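Pyridoxamine 5'-phosphate oxidase family protein (Corynebacterium diphtheriae NCTC 13129, PDB 3CP3) is of unknown function but belongs to the pyridoxamine 5'-phosphate oxidase family, and so probably binds a flavin such as FMN. Local coordinates at residues 32-37 against 75-80. Residues are numbered along the deposited sequence; the frame is centred on the assembly and turned at random. Where two conformers were deposited one is given.
Sequences LVVHRK and SDVLFE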
loop_
_atom_site.group_PDB
_atom_site.type_symbol
_atom_site.label_atom_id
_atom_site.label_comp_id
_atom_site.label_asym_id
_atom_site.label_seq_id
_atom_site.Cartn_x
_atom_site.Cartn_y
_atom_site.Cartn_z
ATOM N N LEU A 32 -4.808 0.081 -3.953
ATOM C CA LEU A 32 -4.524 0.659 -5.224
ATOM C C LEU A 32 -3.627 1.878 -5.027
ATOM O O LEU A 32 -3.948 2.776 -4.237
ATOM C CB LEU A 32 -5.838 1.078 -5.893
ATOM C CG LEU A 32 -5.675 1.495 -7.350
ATOM C CD1 LEU A 32 -5.483 0.324 -8.321
ATOM C CD2 LEU A 32 -6.894 2.303 -7.749
ATOM N N VAL A 33 -2.533 1.960 -5.805
ATOM C CA VAL A 33 -1.750 3.144 -5.713
ATOM C C VAL A 33 -1.963 3.939 -6.977
ATOM O O VAL A 33 -1.704 3.434 -8.090
ATOM C CB VAL A 33 -0.238 2.824 -5.554
ATOM C CG1 VAL A 33 0.539 4.101 -5.459
ATOM C CG2 VAL A 33 -0.028 1.949 -4.288
ATOM N N VAL A 34 -2.357 5.190 -6.788
ATOM C CA VAL A 34 -2.676 6.054 -7.901
ATOM C C VAL A 34 -1.857 7.305 -7.852
ATOM O O VAL A 34 -1.231 7.632 -6.825
ATOM C CB VAL A 34 -4.164 6.484 -7.898
ATOM C CG1 VAL A 34 -5.069 5.257 -7.954
ATOM C CG2 VAL A 34 -4.475 7.301 -6.639
ATOM N N HIS A 35 -1.822 7.975 -8.991
ATOM C CA HIS A 35 -1.116 9.215 -9.072
ATOM C C HIS A 35 -1.622 10.119 -10.105
ATOM O O HIS A 35 -2.056 9.677 -11.181
ATOM C CB HIS A 35 0.403 9.030 -9.243
ATOM C CG HIS A 35 0.839 8.465 -10.558
ATOM N ND1 HIS A 35 0.652 7.139 -10.895
ATOM C CD2 HIS A 35 1.552 9.008 -11.564
ATOM C CE1 HIS A 35 1.195 6.902 -12.074
ATOM N NE2 HIS A 35 1.723 8.027 -12.513
ATOM N N ARG A 36 -1.622 11.413 -9.786
ATOM C CA ARG A 36 -1.759 12.472 -10.796
ATOM C C ARG A 36 -0.449 13.270 -10.729
ATOM O O ARG A 36 -0.208 14.042 -9.781
ATOM C CB ARG A 36 -3.005 13.334 -10.552
ATOM C CG ARG A 36 -3.225 14.486 -11.552
ATOM C CD ARG A 36 -4.440 15.359 -11.155
ATOM N NE ARG A 36 -4.455 16.657 -11.847
ATOM C CZ ARG A 36 -5.489 17.497 -11.875
ATOM N NH1 ARG A 36 -6.627 17.189 -11.259
ATOM N NH2 ARG A 36 -5.395 18.651 -12.535
ATOM N N LYS A 37 0.415 13.012 -11.712
ATOM C CA LYS A 37 1.822 13.461 -11.722
ATOM C C LYS A 37 2.539 12.931 -10.484
ATOM O O LYS A 37 2.593 11.704 -10.268
ATOM C CB LYS A 37 1.963 15.007 -11.880
ATOM C CG LYS A 37 1.291 15.584 -13.130
ATOM C CD LYS A 37 1.683 17.056 -13.330
ATOM C CE LYS A 37 0.804 17.751 -14.373
ATOM N NZ LYS A 37 1.195 19.204 -14.562
ATOM N N SER A 75 -4.120 6.386 -15.679
ATOM C CA SER A 75 -4.609 4.999 -15.717
ATOM C C SER A 75 -3.553 4.030 -15.198
ATOM O O SER A 75 -3.862 2.893 -14.790
ATOM C CB SER A 75 -5.083 4.635 -17.152
ATOM O OG SER A 75 -3.947 4.476 -18.019
ATOM N N ASP A 76 -2.297 4.497 -15.110
ATOM C CA ASP A 76 -1.180 3.672 -14.661
ATOM C C ASP A 76 -1.185 3.608 -13.126
ATOM O O ASP A 76 -1.159 4.651 -12.433
ATOM C CB ASP A 76 0.162 4.298 -15.186
ATOM C CG ASP A 76 1.409 3.515 -14.774
ATOM O OD1 ASP A 76 1.437 2.261 -14.790
ATOM O OD2 ASP A 76 2.417 4.197 -14.478
ATOM N N VAL A 77 -1.252 2.380 -12.611
ATOM C CA VAL A 77 -1.477 2.138 -11.179
ATOM C C VAL A 77 -0.580 1.009 -10.699
ATOM O O VAL A 77 -0.002 0.246 -11.512
ATOM C CB VAL A 77 -2.976 1.735 -10.838
ATOM C CG1 VAL A 77 -3.952 2.891 -11.118
ATOM C CG2 VAL A 77 -3.454 0.445 -11.581
ATOM N N LEU A 78 -0.476 0.866 -9.377
ATOM C CA LEU A 78 -0.013 -0.375 -8.821
ATOM C C LEU A 78 -1.129 -0.932 -8.005
ATOM O O LEU A 78 -1.963 -0.174 -7.501
ATOM C CB LEU A 78 1.133 -0.133 -7.800
ATOM C CG LEU A 78 2.352 0.629 -8.178
ATOM C CD1 LEU A 78 3.250 0.702 -6.909
ATOM C CD2 LEU A 78 3.067 -0.051 -9.386
ATOM N N PHE A 79 -1.131 -2.237 -7.836
ATOM C CA PHE A 79 -2.069 -2.911 -6.951
ATOM C C PHE A 79 -1.289 -3.877 -6.087
ATOM O O PHE A 79 -0.487 -4.709 -6.603
ATOM C CB PHE A 79 -3.184 -3.621 -7.758
ATOM C CG PHE A 79 -4.339 -4.094 -6.897
ATOM C CD1 PHE A 79 -5.302 -3.200 -6.466
ATOM C CD2 PHE A 79 -4.432 -5.414 -6.472
ATOM C CE1 PHE A 79 -6.354 -3.632 -5.643
ATOM C CE2 PHE A 79 -5.467 -5.832 -5.647
ATOM C CZ PHE A 79 -6.414 -4.935 -5.238
ATOM N N GLU A 80 -1.505 -3.802 -4.776
ATOM C CA GLU A 80 -0.704 -4.519 -3.844
ATOM C C GLU A 80 -1.544 -5.284 -2.828
ATOM O O GLU A 80 -2.560 -4.793 -2.306
ATOM C CB GLU A 80 0.311 -3.569 -3.107
ATOM C CG GLU A 80 1.385 -4.307 -2.274
ATOM C CD GLU A 80 1.038 -4.417 -0.796
ATOM O OE1 GLU A 80 -0.104 -3.981 -0.399
ATOM O OE2 GLU A 80 1.957 -4.780 -0.021
HETATM O O HOH W 1 -2.771 6.312 -11.190
#
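Val33 and Leu78 form an antiparallel hydrogen-bonded pair between strand segments 32-36 and 76-80, whose directions differ by 159°: Val33 N donates to Leu78 O at 2.8 Å, nearly straight, and Leu78 N returns a bond to Val33 O at 3.1 Å. Toward His35 and Asp76 the strands part, and a water bridges the gap, accepting from His35 N and donating to Asp76 O, 2.6 Å away. On one face Leu32, with CG anti to its backbone N (chi1 -170°), brings CD1 to 3.8 Å from Val77 CB, while the same methyl meets the edge of the Phe79 ring at CD1, 4.0 Å away. Ile129 of strand 125-139 touches all three side chains, consistent with this face lining the interior of a split barrel, the fold of the FMN-binding family. The other face carries Val33 and Leu78, their CB atoms 4.0 Å apart, and Leu40 of the second subunit packs on both. At the water-bridged end the His35 ring lies 80° from the Asp76 carboxylate plane; Asp76 OD2 lies in the ring plane, at its edge, 3.8 Å from His35 CE1, which comes nearer still, 3.3 Å, to Asp76 O, obliquely to the ring, whereas Asp76 OD1 is held by a salt bridge to Arg132.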